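Pullulanase (Bacillus acidopullulyticus, PDB 2WAN) hydrolyses alpha-1,6-glucosidic linkages in pullulan and related branched starch polysaccharides, acting as a debranching glycoside hydrolase. Local coordinates at residues His827-Met832 with Lys866-Met871. Numbering follows the deposited sequence.
Sequences HPAFRM and KNIIVM. With SO4 (sulfate ion), chain J.
Phe830 and Ile868 meet at about a right angle, with CZ of the ring 4.0 Å from the Ile868 branch methyl CG2. The same ring brings its edge to Val870: CE1 lies 3.8 Å from CG2 of that residue, close to the ring plane. Phe830 CG stands anti to the carbonyl carbon (chi1 -67°), and this swings the ring tip over to the strand. Ile868 CD1 reaches the methyl CB of Ala829 at 3.9 Å and touches the His827 ring more loosely. All five residues are buried, and the closest contacts are between apolar side chains. Leu856 of strand 852-856 adds to the packing against Ala829 and Phe830. The His827 ring is fixed by Asp863 at ND1 and Glu899 at NE2, and it stacks on Trp865.

On the partly exposed side, Arg831 meets a sulfate ion, probably from the crystallisation liquor, with Pro828 beside it. Arg831 grips the ion with two nearly straight hydrogen bonds, NH1 to O4 (2.7 Å, 164°) and NH2 to O3 (2.9 Å, 170°). Pro828 CA lies over one guanidinium face, toward its rim, while Asp432 forms a salt bridge with NH1 and the Arg824 carbonyl takes NE. An alanine in place of Arg831 would probably leave Asp432 without its charged mate and strip the sulfate of both bonds.

Residues 828-830 form a 3-10 turn following helix 811-826, packed on strand 868-873 of the C-terminal beta domain. The arrangement links the catalytic alpha/beta-barrel region to that all-beta domain, as in alpha-amylase family enzymes.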
ATOM      1  N   HIS A 827      27.721  -3.329 -13.379  1.00  8.83           N
ATOM      2  CA  HIS A 827      28.146  -1.936 -13.420  1.00  9.59           C
ATOM      3  C   HIS A 827      27.400  -1.069 -12.448  1.00  9.23           C
ATOM      4  O   HIS A 827      26.304  -0.580 -12.754  1.00  8.82           O
ATOM      5  CB  HIS A 827      28.078  -1.403 -14.864  1.00  8.04           C
ATOM      6  CG  HIS A 827      29.154  -1.981 -15.710  1.00 11.19           C
ATOM      7  ND1 HIS A 827      30.465  -1.565 -15.619  1.00 10.44           N
ATOM      8  CD2 HIS A 827      29.145  -3.031 -16.567  1.00  8.92           C
ATOM      9  CE1 HIS A 827      31.208  -2.308 -16.415  1.00  8.19           C
ATOM     10  NE2 HIS A 827      30.434  -3.207 -16.999  1.00  9.45           N
ATOM     11  N   PRO A 828      28.000  -0.865 -11.253  1.00  9.21           N
ATOM     12  CA  PRO A 828      27.326  -0.123 -10.190  1.00  9.43           C
ATOM     13  C   PRO A 828      27.089   1.379 -10.470  1.00  8.80           C
ATOM     14  O   PRO A 828      26.344   2.028  -9.731  1.00  8.80           O
ATOM     15  CB  PRO A 828      28.231  -0.372  -8.959  1.00 10.06           C
ATOM     16  CG  PRO A 828      29.608  -0.631  -9.532  1.00 10.53           C
ATOM     17  CD  PRO A 828      29.318  -1.385 -10.838  1.00  9.73           C
ATOM     18  N   ALA A 829      27.673   1.922 -11.544  1.00  8.39           N
ATOM     19  CA  ALA A 829      27.362   3.301 -11.985  1.00  9.17           C
ATOM     20  C   ALA A 829      25.874   3.470 -12.282  1.00  9.49           C
ATOM     21  O   ALA A 829      25.318   4.544 -12.091  1.00 10.40           O
ATOM     22  CB  ALA A 829      28.170   3.658 -13.227  1.00  9.12           C
ATOM     23  N   PHE A 830      25.237   2.393 -12.743  1.00  9.66           N
ATOM     24  CA  PHE A 830      23.793   2.374 -12.976  1.00 10.65           C
ATOM     25  C   PHE A 830      22.956   2.337 -11.695  1.00 10.64           C
ATOM     26  O   PHE A 830      21.726   2.484 -11.751  1.00 10.87           O
ATOM     27  CB  PHE A 830      23.418   1.157 -13.837  1.00  8.47           C
ATOM     28  CG  PHE A 830      23.943   1.223 -15.257  1.00  9.21           C
ATOM     29  CD1 PHE A 830      23.412   2.126 -16.170  1.00 11.71           C
ATOM     30  CD2 PHE A 830      24.954   0.358 -15.663  1.00 10.69           C
ATOM     31  CE1 PHE A 830      23.897   2.173 -17.490  1.00 12.62           C
ATOM     32  CE2 PHE A 830      25.442   0.382 -16.979  1.00 11.81           C
ATOM     33  CZ  PHE A 830      24.912   1.306 -17.892  1.00 12.82           C
ATOM     34  N   ARG A 831      23.625   2.171 -10.544  1.00 10.07           N
ATOM     35  CA  ARG A 831      22.956   1.859  -9.286  1.00  9.83           C
ATOM     36  C   ARG A 831      23.512   2.743  -8.166  1.00 10.79           C
ATOM     37  O   ARG A 831      23.774   2.282  -7.044  1.00 12.22           O
ATOM     38  CB  ARG A 831      23.163   0.378  -8.946  1.00 10.10           C
ATOM     39  CG  ARG A 831      22.509  -0.552  -9.971  1.00 10.46           C
ATOM     40  CD  ARG A 831      22.741  -2.007  -9.594  1.00 11.29           C
ATOM     41  NE  ARG A 831      24.019  -2.511 -10.083  1.00 14.64           N
ATOM     42  CZ  ARG A 831      25.080  -2.817  -9.344  1.00 13.42           C
ATOM     43  NH1 ARG A 831      25.089  -2.653  -8.015  1.00 15.58           N
ATOM     44  NH2 ARG A 831      26.160  -3.293  -9.946  1.00 14.90           N
ATOM     45  N   MET A 832      23.686   4.029  -8.471  1.00  9.86           N
ATOM     46  CA  MET A 832      24.062   4.989  -7.409  1.00 10.70           C
ATOM     47  C   MET A 832      23.011   4.984  -6.296  1.00  9.60           C
ATOM     48  O   MET A 832      21.822   4.711  -6.546  1.00 13.27           O
ATOM     49  CB  MET A 832      24.283   6.384  -7.999  1.00  9.56           C
ATOM     50  CG  MET A 832      25.487   6.415  -8.878  1.00 15.14           C
ATOM     51  SD  MET A 832      25.833   8.058  -9.532  1.00 12.90           S
ATOM     52  CE  MET A 832      25.263   7.892 -11.235  1.00 13.27           C
ATOM     53  N   LYS A 866      35.379   4.090 -16.383  1.00 10.97           N
ATOM     54  CA  LYS A 866      35.515   5.503 -16.005  1.00 11.30           C
ATOM     55  C   LYS A 866      34.288   6.343 -16.394  1.00 10.50           C
ATOM     56  O   LYS A 866      33.690   7.045 -15.556  1.00 10.65           O
ATOM     57  CB  LYS A 866      36.779   6.108 -16.653  1.00 11.37           C
ATOM     58  CG  LYS A 866      36.987   7.576 -16.288  1.00 12.78           C
ATOM     59  CD  LYS A 866      38.291   8.122 -16.862  1.00 19.64           C
ATOM     60  CE  LYS A 866      38.569   9.522 -16.331  1.00 22.28           C
ATOM     61  NZ  LYS A 866      39.844  10.078 -16.898  1.00 35.83           N
ATOM     62  N   ASN A 867      33.945   6.293 -17.682  1.00 10.36           N
ATOM     63  CA  ASN A 867      32.808   7.011 -18.211  1.00 11.10           C
ATOM     64  C   ASN A 867      31.928   6.031 -18.973  1.00  9.36           C
ATOM     65  O   ASN A 867      32.448   5.211 -19.757  1.00 10.21           O
ATOM     66  CB  ASN A 867      33.287   8.120 -19.177  1.00 11.91           C
ATOM     67  CG  ASN A 867      34.080   9.207 -18.476  1.00 17.77           C
ATOM     68  OD1 ASN A 867      33.746   9.632 -17.358  1.00 13.88           O
ATOM     69  ND2 ASN A 867      35.147   9.668 -19.130  1.00 14.57           N
ATOM     70  N   ILE A 868      30.621   6.111 -18.730  1.00  9.48           N
ATOM     71  CA  ILE A 868      29.644   5.352 -19.503  1.00  9.44           C
ATOM     72  C   ILE A 868      28.676   6.311 -20.165  1.00 10.83           C
ATOM     73  O   ILE A 868      28.127   7.208 -19.519  1.00 10.36           O
ATOM     74  CB  ILE A 868      28.848   4.367 -18.615  1.00  9.98           C
ATOM     75  CG1 ILE A 868      29.813   3.491 -17.794  1.00 11.19           C
ATOM     76  CG2 ILE A 868      27.876   3.513 -19.485  1.00 13.36           C
ATOM     77  CD1 ILE A 868      29.133   2.536 -16.825  1.00 12.82           C
ATOM     78  N   ILE A 869      28.457   6.127 -21.470  1.00  8.72           N
ATOM     79  CA  ILE A 869      27.425   6.914 -22.152  1.00 11.27           C
ATOM     80  C   ILE A 869      26.266   6.014 -22.561  1.00  9.17           C
ATOM     81  O   ILE A 869      26.484   4.927 -23.071  1.00 10.85           O
ATOM     82  CB  ILE A 869      27.961   7.675 -23.393  1.00  9.94           C
ATOM     83  CG1 ILE A 869      28.808   8.855 -22.945  1.00  9.92           C
ATOM     84  CG2 ILE A 869      26.771   8.150 -24.296  1.00 11.72           C
ATOM     85  CD1 ILE A 869      29.572   9.530 -24.103  1.00 13.40           C
ATOM     86  N   VAL A 870      25.039   6.463 -22.288  1.00  7.95           N
ATOM     87  CA  VAL A 870      23.839   5.758 -22.742  1.00  9.01           C
ATOM     88  C   VAL A 870      23.015   6.754 -23.572  1.00 10.81           C
ATOM     89  O   VAL A 870      22.848   7.903 -23.165  1.00 11.30           O
ATOM     90  CB  VAL A 870      22.958   5.291 -21.541  1.00 11.33           C
ATOM     91  CG1 VAL A 870      21.617   4.686 -22.007  1.00 10.26           C
ATOM     92  CG2 VAL A 870      23.717   4.286 -20.663  1.00 11.67           C
ATOM     93  N   MET A 871      22.491   6.310 -24.716  1.00  9.22           N
ATOM     94  CA  MET A 871      21.542   7.131 -25.495  1.00  9.38           C
ATOM     95  C   MET A 871      20.358   6.297 -25.972  1.00  9.71           C
ATOM     96  O   MET A 871      20.553   5.231 -26.581  1.00 11.64           O
ATOM     97  CB  MET A 871      22.233   7.782 -26.706  1.00  9.25           C
ATOM     98  CG  MET A 871      21.256   8.581 -27.577  1.00 12.00           C
ATOM     99  SD  MET A 871      22.178   9.547 -28.775  1.00 14.09           S
ATOM    100  CE  MET A 871      20.894   9.825 -30.007  1.00 15.25           C
TER
HETATM  101  S   SO4 J1930      28.018  -4.401  -6.796  1.00 28.09           S
HETATM  102  O1  SO4 J1930      29.266  -4.222  -6.057  1.00 29.28           O
HETATM  103  O2  SO4 J1930      27.533  -5.779  -6.618  1.00 29.79           O
HETATM  104  O3  SO4 J1930      28.282  -4.193  -8.238  1.00 20.52           O
HETATM  105  O4  SO4 J1930      27.006  -3.470  -6.256  1.00 25.16           O